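Local coordinates for protein glycosyl hydrolase, family 38 (Enterococcus faecalis, PDB 5KBP) that probably acts as an alpha-mannosidase of glycoside hydrolase family 38, hydrolysing alpha-linked mannose from its carbohydrate substrates, at residues Thr136-Phe150 / Trp177-Phe190. Residues are numbered along the deposited sequence; the frame is centred on the assembly and turned at random.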
ATOM      1  N   THR A 136      24.341   8.343  20.373  1.00 50.42           N
ATOM      2  CA  THR A 136      24.250   9.419  19.385  1.00 49.24           C
ATOM      3  C   THR A 136      25.585  10.108  19.126  1.00 48.23           C
ATOM      4  O   THR A 136      25.925  10.310  17.947  1.00 52.05           O
ATOM      5  CB  THR A 136      23.182  10.433  19.810  1.00 46.22           C
ATOM      6  OG1 THR A 136      21.944   9.759  20.060  1.00 48.48           O
ATOM      7  CG2 THR A 136      22.973  11.468  18.718  1.00 37.40           C
ATOM      8  N   PRO A 137      26.379  10.495  20.136  1.00 45.48           N
ATOM      9  CA  PRO A 137      27.647  11.181  19.822  1.00 48.78           C
ATOM     10  C   PRO A 137      28.587  10.362  18.956  1.00 53.74           C
ATOM     11  O   PRO A 137      29.167  10.898  18.004  1.00 51.15           O
ATOM     12  CB  PRO A 137      28.248  11.453  21.209  1.00 49.41           C
ATOM     13  CG  PRO A 137      27.085  11.476  22.125  1.00 43.07           C
ATOM     14  CD  PRO A 137      26.145  10.443  21.592  1.00 43.62           C
ATOM     15  N   GLN A 138      28.755   9.071  19.255  1.00 54.73           N
ATOM     16  CA  GLN A 138      29.642   8.247  18.439  1.00 51.56           C
ATOM     17  C   GLN A 138      29.087   8.061  17.033  1.00 46.75           C
ATOM     18  O   GLN A 138      29.842   8.082  16.055  1.00 47.01           O
ATOM     19  CB  GLN A 138      29.874   6.890  19.106  1.00 47.60           C
ATOM     20  CG  GLN A 138      30.885   6.026  18.369  1.00 47.76           C
ATOM     21  CD  GLN A 138      31.036   4.645  18.973  1.00 58.30           C
ATOM     22  OE1 GLN A 138      32.003   3.940  18.696  1.00 57.68           O
ATOM     23  NE2 GLN A 138      30.074   4.251  19.799  1.00 63.30           N
ATOM     24  N   MET A 139      27.768   7.888  16.908  1.00 43.98           N
ATOM     25  CA  MET A 139      27.175   7.697  15.589  1.00 44.02           C
ATOM     26  C   MET A 139      27.227   8.980  14.767  1.00 53.83           C
ATOM     27  O   MET A 139      27.407   8.930  13.545  1.00 51.91           O
ATOM     28  CB  MET A 139      25.738   7.196  15.724  1.00 48.45           C
ATOM     29  CG  MET A 139      25.624   5.824  16.376  1.00 57.06           C
ATOM     30  SD  MET A 139      23.949   5.165  16.362  1.00 69.18           S
ATOM     31  CE  MET A 139      23.638   5.067  14.601  1.00 76.18           C
ATOM     32  N   MET A 140      27.066  10.137  15.414  1.00 48.59           N
ATOM     33  CA  MET A 140      27.246  11.406  14.711  1.00 47.79           C
ATOM     34  C   MET A 140      28.686  11.560  14.241  1.00 49.90           C
ATOM     35  O   MET A 140      28.944  11.924  13.087  1.00 51.64           O
ATOM     36  CB  MET A 140      26.852  12.579  15.613  1.00 46.44           C
ATOM     37  CG  MET A 140      25.380  12.643  15.984  1.00 47.66           C
ATOM     38  SD  MET A 140      24.284  12.541  14.562  1.00 48.20           S
ATOM     39  CE  MET A 140      23.366  11.058  14.972  1.00 53.45           C
ATOM     40  N   GLN A 141      29.643  11.280  15.130  1.00 42.40           N
ATOM     41  CA  GLN A 141      31.052  11.423  14.779  1.00 44.59           C
ATOM     42  C   GLN A 141      31.451  10.437  13.689  1.00 48.01           C
ATOM     43  O   GLN A 141      32.251  10.768  12.805  1.00 47.68           O
ATOM     44  CB  GLN A 141      31.921  11.231  16.021  1.00 48.42           C
ATOM     45  CG  GLN A 141      33.069  12.216  16.132  1.00 68.35           C
ATOM     46  CD  GLN A 141      32.593  13.646  16.311  1.00 73.70           C
ATOM     47  OE1 GLN A 141      32.389  14.372  15.338  1.00 64.18           O
ATOM     48  NE2 GLN A 141      32.415  14.058  17.560  1.00 71.67           N
ATOM     49  N   LEU A 142      30.903   9.221  13.731  1.00 46.52           N
ATOM     50  CA  LEU A 142      31.170   8.228  12.697  1.00 48.33           C
ATOM     51  C   LEU A 142      30.471   8.538  11.384  1.00 52.80           C
ATOM     52  O   LEU A 142      30.600   7.753  10.440  1.00 56.74           O
ATOM     53  CB  LEU A 142      30.761   6.834  13.180  1.00 49.15           C
ATOM     54  CG  LEU A 142      31.668   6.149  14.205  1.00 47.56           C
ATOM     55  CD1 LEU A 142      31.130   4.773  14.564  1.00 47.90           C
ATOM     56  CD2 LEU A 142      33.091   6.050  13.681  1.00 44.09           C
ATOM     57  N   ALA A 143      29.731   9.642  11.296  1.00 44.03           N
ATOM     58  CA  ALA A 143      29.130  10.076  10.041  1.00 43.29           C
ATOM     59  C   ALA A 143      29.560  11.490   9.666  1.00 45.67           C
ATOM     60  O   ALA A 143      28.884  12.146   8.867  1.00 42.88           O
ATOM     61  CB  ALA A 143      27.607   9.985  10.113  1.00 41.94           C
ATOM     62  N   ASN A 144      30.673  11.965  10.230  1.00 49.42           N
ATOM     63  CA  ASN A 144      31.203  13.303   9.956  1.00 49.54           C
ATOM     64  C   ASN A 144      30.218  14.389  10.386  1.00 53.32           C
ATOM     65  O   ASN A 144      30.099  15.438   9.748  1.00 50.33           O
ATOM     66  CB  ASN A 144      31.588  13.458   8.482  1.00 41.94           C
ATOM     67  CG  ASN A 144      32.566  12.394   8.023  1.00 58.88           C
ATOM     68  OD1 ASN A 144      33.377  11.902   8.808  1.00 59.72           O
ATOM     69  ND2 ASN A 144      32.492  12.030   6.747  1.00 67.90           N
ATOM     70  N   LEU A 145      29.508  14.139  11.484  1.00 51.60           N
ATOM     71  CA  LEU A 145      28.585  15.118  12.046  1.00 56.88           C
ATOM     72  C   LEU A 145      29.069  15.528  13.431  1.00 57.78           C
ATOM     73  O   LEU A 145      29.006  14.715  14.369  1.00 62.80           O
ATOM     74  CB  LEU A 145      27.167  14.548  12.117  1.00 55.91           C
ATOM     75  CG  LEU A 145      26.521  14.186  10.777  1.00 57.25           C
ATOM     76  CD1 LEU A 145      25.096  13.714  10.983  1.00 67.11           C
ATOM     77  CD2 LEU A 145      26.556  15.371   9.830  1.00 50.89           C
ATOM     78  N   PRO A 146      29.560  16.751  13.610  1.00 53.54           N
ATOM     79  CA  PRO A 146      30.115  17.168  14.905  1.00 52.44           C
ATOM     80  C   PRO A 146      29.110  17.769  15.875  1.00 46.92           C
ATOM     81  O   PRO A 146      29.493  18.081  17.009  1.00 46.36           O
ATOM     82  CB  PRO A 146      31.150  18.219  14.486  1.00 43.23           C
ATOM     83  CG  PRO A 146      30.533  18.862  13.291  1.00 44.06           C
ATOM     84  CD  PRO A 146      29.762  17.777  12.570  1.00 49.33           C
ATOM     85  N   ALA A 147      27.851  17.939  15.477  1.00 38.77           N
ATOM     86  CA  ALA A 147      26.861  18.560  16.345  1.00 39.84           C
ATOM     87  C   ALA A 147      25.495  17.942  16.083  1.00 43.24           C
ATOM     88  O   ALA A 147      25.238  17.377  15.016  1.00 46.70           O
ATOM     89  CB  ALA A 147      26.813  20.080  16.144  1.00 35.32           C
ATOM     90  N   ALA A 148      24.614  18.061  17.076  1.00 47.00           N
ATOM     91  CA  ALA A 148      23.273  17.497  16.994  1.00 46.89           C
ATOM     92  C   ALA A 148      22.289  18.420  17.695  1.00 47.05           C
ATOM     93  O   ALA A 148      22.491  18.780  18.858  1.00 56.81           O
ATOM     94  CB  ALA A 148      23.218  16.098  17.618  1.00 52.31           C
ATOM     95  N   ALA A 149      21.227  18.798  16.986  1.00 51.64           N
ATOM     96  CA  ALA A 149      20.161  19.623  17.538  1.00 47.03           C
ATOM     97  C   ALA A 149      18.977  18.739  17.905  1.00 45.56           C
ATOM     98  O   ALA A 149      18.525  17.929  17.090  1.00 51.35           O
ATOM     99  CB  ALA A 149      19.730  20.700  16.542  1.00 38.39           C
ATOM    100  N   PHE A 150      18.478  18.899  19.130  1.00 48.82           N
ATOM    101  CA  PHE A 150      17.399  18.065  19.641  1.00 52.68           C
ATOM    102  C   PHE A 150      16.455  18.916  20.479  1.00 52.06           C
ATOM    103  O   PHE A 150      16.753  20.065  20.817  1.00 53.08           O
ATOM    104  CB  PHE A 150      17.941  16.888  20.463  1.00 49.09           C
ATOM    105  CG  PHE A 150      18.771  17.304  21.644  1.00 61.21           C
ATOM    106  CD1 PHE A 150      20.118  17.595  21.495  1.00 57.45           C
ATOM    107  CD2 PHE A 150      18.207  17.397  22.906  1.00 69.77           C
ATOM    108  CE1 PHE A 150      20.884  17.978  22.578  1.00 64.84           C
ATOM    109  CE2 PHE A 150      18.968  17.779  23.995  1.00 75.42           C
ATOM    110  CZ  PHE A 150      20.310  18.069  23.831  1.00 74.63           C
ATOM    111  N   TRP A 177      27.580  16.744  24.657  1.00 51.54           N
ATOM    112  CA  TRP A 177      26.907  15.452  24.719  1.00 51.52           C
ATOM    113  C   TRP A 177      27.961  14.364  24.565  1.00 54.47           C
ATOM    114  O   TRP A 177      28.535  14.198  23.483  1.00 50.11           O
ATOM    115  CB  TRP A 177      25.829  15.340  23.645  1.00 51.25           C
ATOM    116  CG  TRP A 177      24.864  14.225  23.891  1.00 53.90           C
ATOM    117  CD1 TRP A 177      24.869  13.353  24.941  1.00 49.09           C
ATOM    118  CD2 TRP A 177      23.745  13.864  23.074  1.00 60.74           C
ATOM    119  NE1 TRP A 177      23.824  12.469  24.825  1.00 55.81           N
ATOM    120  CE2 TRP A 177      23.119  12.761  23.687  1.00 64.29           C
ATOM    121  CE3 TRP A 177      23.213  14.364  21.881  1.00 61.03           C
ATOM    122  CZ2 TRP A 177      21.990  12.150  23.149  1.00 65.36           C
ATOM    123  CZ3 TRP A 177      22.091  13.756  21.350  1.00 63.39           C
ATOM    124  CH2 TRP A 177      21.491  12.663  21.983  1.00 63.53           C
ATOM    125  N   GLU A 178      28.212  13.629  25.642  1.00 52.89           N
ATOM    126  CA  GLU A 178      29.212  12.572  25.665  1.00 52.74           C
ATOM    127  C   GLU A 178      28.517  11.218  25.709  1.00 52.11           C
ATOM    128  O   GLU A 178      27.653  10.986  26.561  1.00 53.62           O
ATOM    129  CB  GLU A 178      30.144  12.736  26.867  1.00 56.84           C
ATOM    130  CG  GLU A 178      31.221  11.673  26.976  1.00 65.88           C
ATOM    131  CD  GLU A 178      32.196  11.949  28.105  1.00 79.24           C
ATOM    132  OE1 GLU A 178      32.301  13.120  28.529  1.00 80.76           O
ATOM    133  OE2 GLU A 178      32.853  10.995  28.571  1.00 82.93           O
ATOM    134  N   GLY A 179      28.892  10.329  24.789  1.00 53.73           N
ATOM    135  CA  GLY A 179      28.322   9.005  24.748  1.00 53.69           C
ATOM    136  C   GLY A 179      29.020   8.055  25.694  1.00 54.02           C
ATOM    137  O   GLY A 179      29.963   8.410  26.414  1.00 57.19           O
ATOM    138  N   PRO A 180      28.553   6.802  25.701  1.00 52.36           N
ATOM    139  CA  PRO A 180      29.175   5.795  26.575  1.00 53.14           C
ATOM    140  C   PRO A 180      30.608   5.467  26.199  1.00 56.43           C
ATOM    141  O   PRO A 180      31.365   5.007  27.064  1.00 53.30           O
ATOM    142  CB  PRO A 180      28.259   4.575  26.414  1.00 49.46           C
ATOM    143  CG  PRO A 180      27.620   4.760  25.077  1.00 52.16           C
ATOM    144  CD  PRO A 180      27.443   6.243  24.911  1.00 52.20           C
ATOM    145  N   ASP A 181      31.008   5.683  24.948  1.00 60.27           N
ATOM    146  CA  ASP A 181      32.387   5.480  24.524  1.00 60.33           C
ATOM    147  C   ASP A 181      33.245   6.724  24.711  1.00 59.11           C
ATOM    148  O   ASP A 181      34.337   6.799  24.140  1.00 49.44           O
ATOM    149  CB  ASP A 181      32.431   5.043  23.059  1.00 62.52           C
ATOM    150  CG  ASP A 181      32.041   6.156  22.111  1.00 67.50           C
ATOM    151  OD1 ASP A 181      31.089   6.901  22.424  1.00 69.03           O
ATOM    152  OD2 ASP A 181      32.697   6.295  21.058  1.00 68.52           O
ATOM    153  N   GLN A 182      32.766   7.700  25.483  1.00 64.39           N
ATOM    154  CA  GLN A 182      33.423   8.975  25.760  1.00 55.51           C
ATOM    155  C   GLN A 182      33.544   9.864  24.527  1.00 54.91           C
ATOM    156  O   GLN A 182      34.215  10.903  24.588  1.00 59.68           O
ATOM    157  CB  GLN A 182      34.805   8.782  26.395  1.00 50.15           C
ATOM    158  CG  GLN A 182      34.771   8.029  27.718  1.00 60.48           C
ATOM    159  CD  GLN A 182      36.068   8.144  28.491  1.00 75.14           C
ATOM    160  OE1 GLN A 182      36.599   7.149  28.988  1.00 83.25           O
ATOM    161  NE2 GLN A 182      36.584   9.362  28.605  1.00 76.06           N
ATOM    162  N   THR A 183      32.920   9.493  23.412  1.00 55.05           N
ATOM    163  CA  THR A 183      32.836  10.399  22.274  1.00 54.86           C
ATOM    164  C   THR A 183      31.932  11.573  22.625  1.00 53.48           C
ATOM    165  O   THR A 183      30.855  11.397  23.200  1.00 49.23           O
ATOM    166  CB  THR A 183      32.305   9.669  21.038  1.00 54.57           C
ATOM    167  OG1 THR A 183      33.172   8.574  20.717  1.00 62.91           O
ATOM    168  CG2 THR A 183      32.240  10.614  19.845  1.00 47.71           C
ATOM    169  N   LYS A 184      32.377  12.777  22.277  1.00 48.02           N
ATOM    170  CA  LYS A 184      31.729  14.006  22.709  1.00 48.13           C
ATOM    171  C   LYS A 184      31.417  14.880  21.504  1.00 55.01           C
ATOM    172  O   LYS A 184      32.298  15.142  20.678  1.00 65.89           O
ATOM    173  CB  LYS A 184      32.622  14.747  23.713  1.00 49.94           C
ATOM    174  CG  LYS A 184      32.424  16.248  23.785  1.00 62.69           C
ATOM    175  CD  LYS A 184      33.237  16.823  24.936  1.00 71.73           C
ATOM    176  CE  LYS A 184      33.736  18.226  24.636  1.00 75.08           C
ATOM    177  NZ  LYS A 184      34.706  18.247  23.506  1.00 75.67           N
ATOM    178  N   ILE A 185      30.163  15.319  21.403  1.00 49.84           N
ATOM    179  CA  ILE A 185      29.714  16.211  20.343  1.00 49.72           C
ATOM    180  C   ILE A 185      29.116  17.462  20.981  1.00 51.58           C
ATOM    181  O   ILE A 185      28.879  17.521  22.187  1.00 56.51           O
ATOM    182  CB  ILE A 185      28.695  15.542  19.401  1.00 48.56           C
ATOM    183  CG1 ILE A 185      27.418  15.186  20.168  1.00 51.01           C
ATOM    184  CG2 ILE A 185      29.293  14.304  18.759  1.00 48.67           C
ATOM    185  CD1 ILE A 185      26.275  14.738  19.282  1.00 45.62           C
ATOM    186  N   PHE A 186      28.873  18.468  20.146  1.00 49.33           N
ATOM    187  CA  PHE A 186      28.228  19.698  20.587  1.00 50.48           C
ATOM    188  C   PHE A 186      26.716  19.537  20.500  1.00 50.73           C
ATOM    189  O   PHE A 186      26.185  19.155  19.452  1.00 48.65           O
ATOM    190  CB  PHE A 186      28.686  20.886  19.742  1.00 47.39           C
ATOM    191  CG  PHE A 186      27.963  22.164  20.057  1.00 48.33           C
ATOM    192  CD1 PHE A 186      28.218  22.843  21.236  1.00 52.76           C
ATOM    193  CD2 PHE A 186      27.030  22.684  19.177  1.00 50.24           C
ATOM    194  CE1 PHE A 186      27.553  24.016  21.533  1.00 54.00           C
ATOM    195  CE2 PHE A 186      26.363  23.859  19.468  1.00 51.19           C
ATOM    196  CZ  PHE A 186      26.625  24.525  20.648  1.00 48.32           C
ATOM    197  N   GLY A 187      26.026  19.830  21.599  1.00 51.94           N
ATOM    198  CA  GLY A 187      24.584  19.686  21.682  1.00 50.43           C
ATOM    199  C   GLY A 187      23.899  21.042  21.638  1.00 49.77           C
ATOM    200  O   GLY A 187      24.234  21.942  22.411  1.00 57.85           O
ATOM    201  N   LEU A 188      22.938  21.170  20.724  1.00 44.92           N
ATOM    202  CA  LEU A 188      22.134  22.379  20.573  1.00 43.37           C
ATOM    203  C   LEU A 188      20.699  22.039  20.953  1.00 47.82           C
ATOM    204  O   LEU A 188      20.012  21.316  20.224  1.00 52.82           O
ATOM    205  CB  LEU A 188      22.217  22.918  19.145  1.00 41.99           C
ATOM    206  CG  LEU A 188      21.472  24.224  18.851  1.00 53.42           C
ATOM    207  CD1 LEU A 188      21.971  25.340  19.756  1.00 58.84           C
ATOM    208  CD2 LEU A 188      21.615  24.612  17.386  1.00 56.45           C
ATOM    209  N   LEU A 189      20.248  22.559  22.089  1.00 46.51           N
ATOM    210  CA  LEU A 189      18.924  22.260  22.616  1.00 49.41           C
ATOM    211  C   LEU A 189      17.943  23.352  22.214  1.00 48.12           C
ATOM    212  O   LEU A 189      18.230  24.543  22.374  1.00 50.44           O
ATOM    213  CB  LEU A 189      18.962  22.128  24.139  1.00 48.27           C
ATOM    214  CG  LEU A 189      17.602  22.074  24.839  1.00 49.64           C
ATOM    215  CD1 LEU A 189      16.858  20.793  24.488  1.00 45.80           C
ATOM    216  CD2 LEU A 189      17.765  22.215  26.345  1.00 53.21           C
ATOM    217  N   PHE A 190      16.785  22.942  21.693  1.00 46.36           N
ATOM    218  CA  PHE A 190      15.673  23.863  21.466  1.00 51.19           C
ATOM    219  C   PHE A 190      14.995  24.093  22.814  1.00 58.30           C
ATOM    220  O   PHE A 190      13.943  23.529  23.129  1.00 58.73           O
ATOM    221  CB  PHE A 190      14.705  23.311  20.426  1.00 43.10           C
ATOM    222  CG  PHE A 190      15.337  23.043  19.087  1.00 43.73           C
ATOM    223  CD1 PHE A 190      15.868  24.078  18.338  1.00 41.15           C
ATOM    224  CD2 PHE A 190      15.387  21.757  18.572  1.00 46.69           C
ATOM    225  CE1 PHE A 190      16.448  23.836  17.107  1.00 38.33           C
ATOM    226  CE2 PHE A 190      15.964  21.509  17.342  1.00 49.28           C
ATOM    227  CZ  PHE A 190      16.495  22.550  16.607  1.00 48.72           C
TER
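W177 carries CG anti to its backbone N (chi1 -164°), which lays the indole against the start of helix 136-141; I185 instead has CG1 between backbone N and carbonyl carbon (chi1 64°), and its CD1 reaches both P137 and A148. Two CH-pi contacts define the W177 packing: P137 CG stands 4.0 Å from the centroid of the W177 five-membered ring, almost on its normal, and T136 CB lies over the six-membered ring. The indole NE1 is hydrogen-bonded to G283 O, which ties down the pyrrole end of the ring. Beside the indole, P137 CB rests 3.9 Å from I185 CG2, while I185 CD1 meets A148 CB at 3.7 Å, so one isoleucine bridges helix and neighbouring strand. At the hairpin turn 179-182, the Q138 amide and D181 carboxylate stack with planes nearly parallel, without a hydrogen bond; the amide has its own partners, OE1 with I892 N and NE2 with Q135 OE1 and F890 O.

Strand 147-150 runs parallel to 184-189. Evidence for the pairing is a ladder of five backbone bonds, from F186 N to P146 O (3.2 Å) through to F190 N to F150 O (3.0 Å). Beyond I185, the F150 ring continues the layer on the A148 side: its edge faces G187 CA, its CE2 touches L189 CD1 at 3.7 Å, and it meets the W177 six-membered ring obliquely, centroids 5.4 Å apart. On the other surface, A149 CB contacts F190 CZ at 3.7 Å, and helix 263-270 covers F186, L188 and F190. Helix 136-141, ended by a Schellman motif at N144, packs on this mixed sheet through P137 and M140, both touching I185, its axis 95° from that of strand 184-189. Strand 124-126, this crosswise helix and parallel strand 147-150 form a beta-alpha-beta unit, extended in parallel by 184-189, in what is by family the catalytic N-terminal domain.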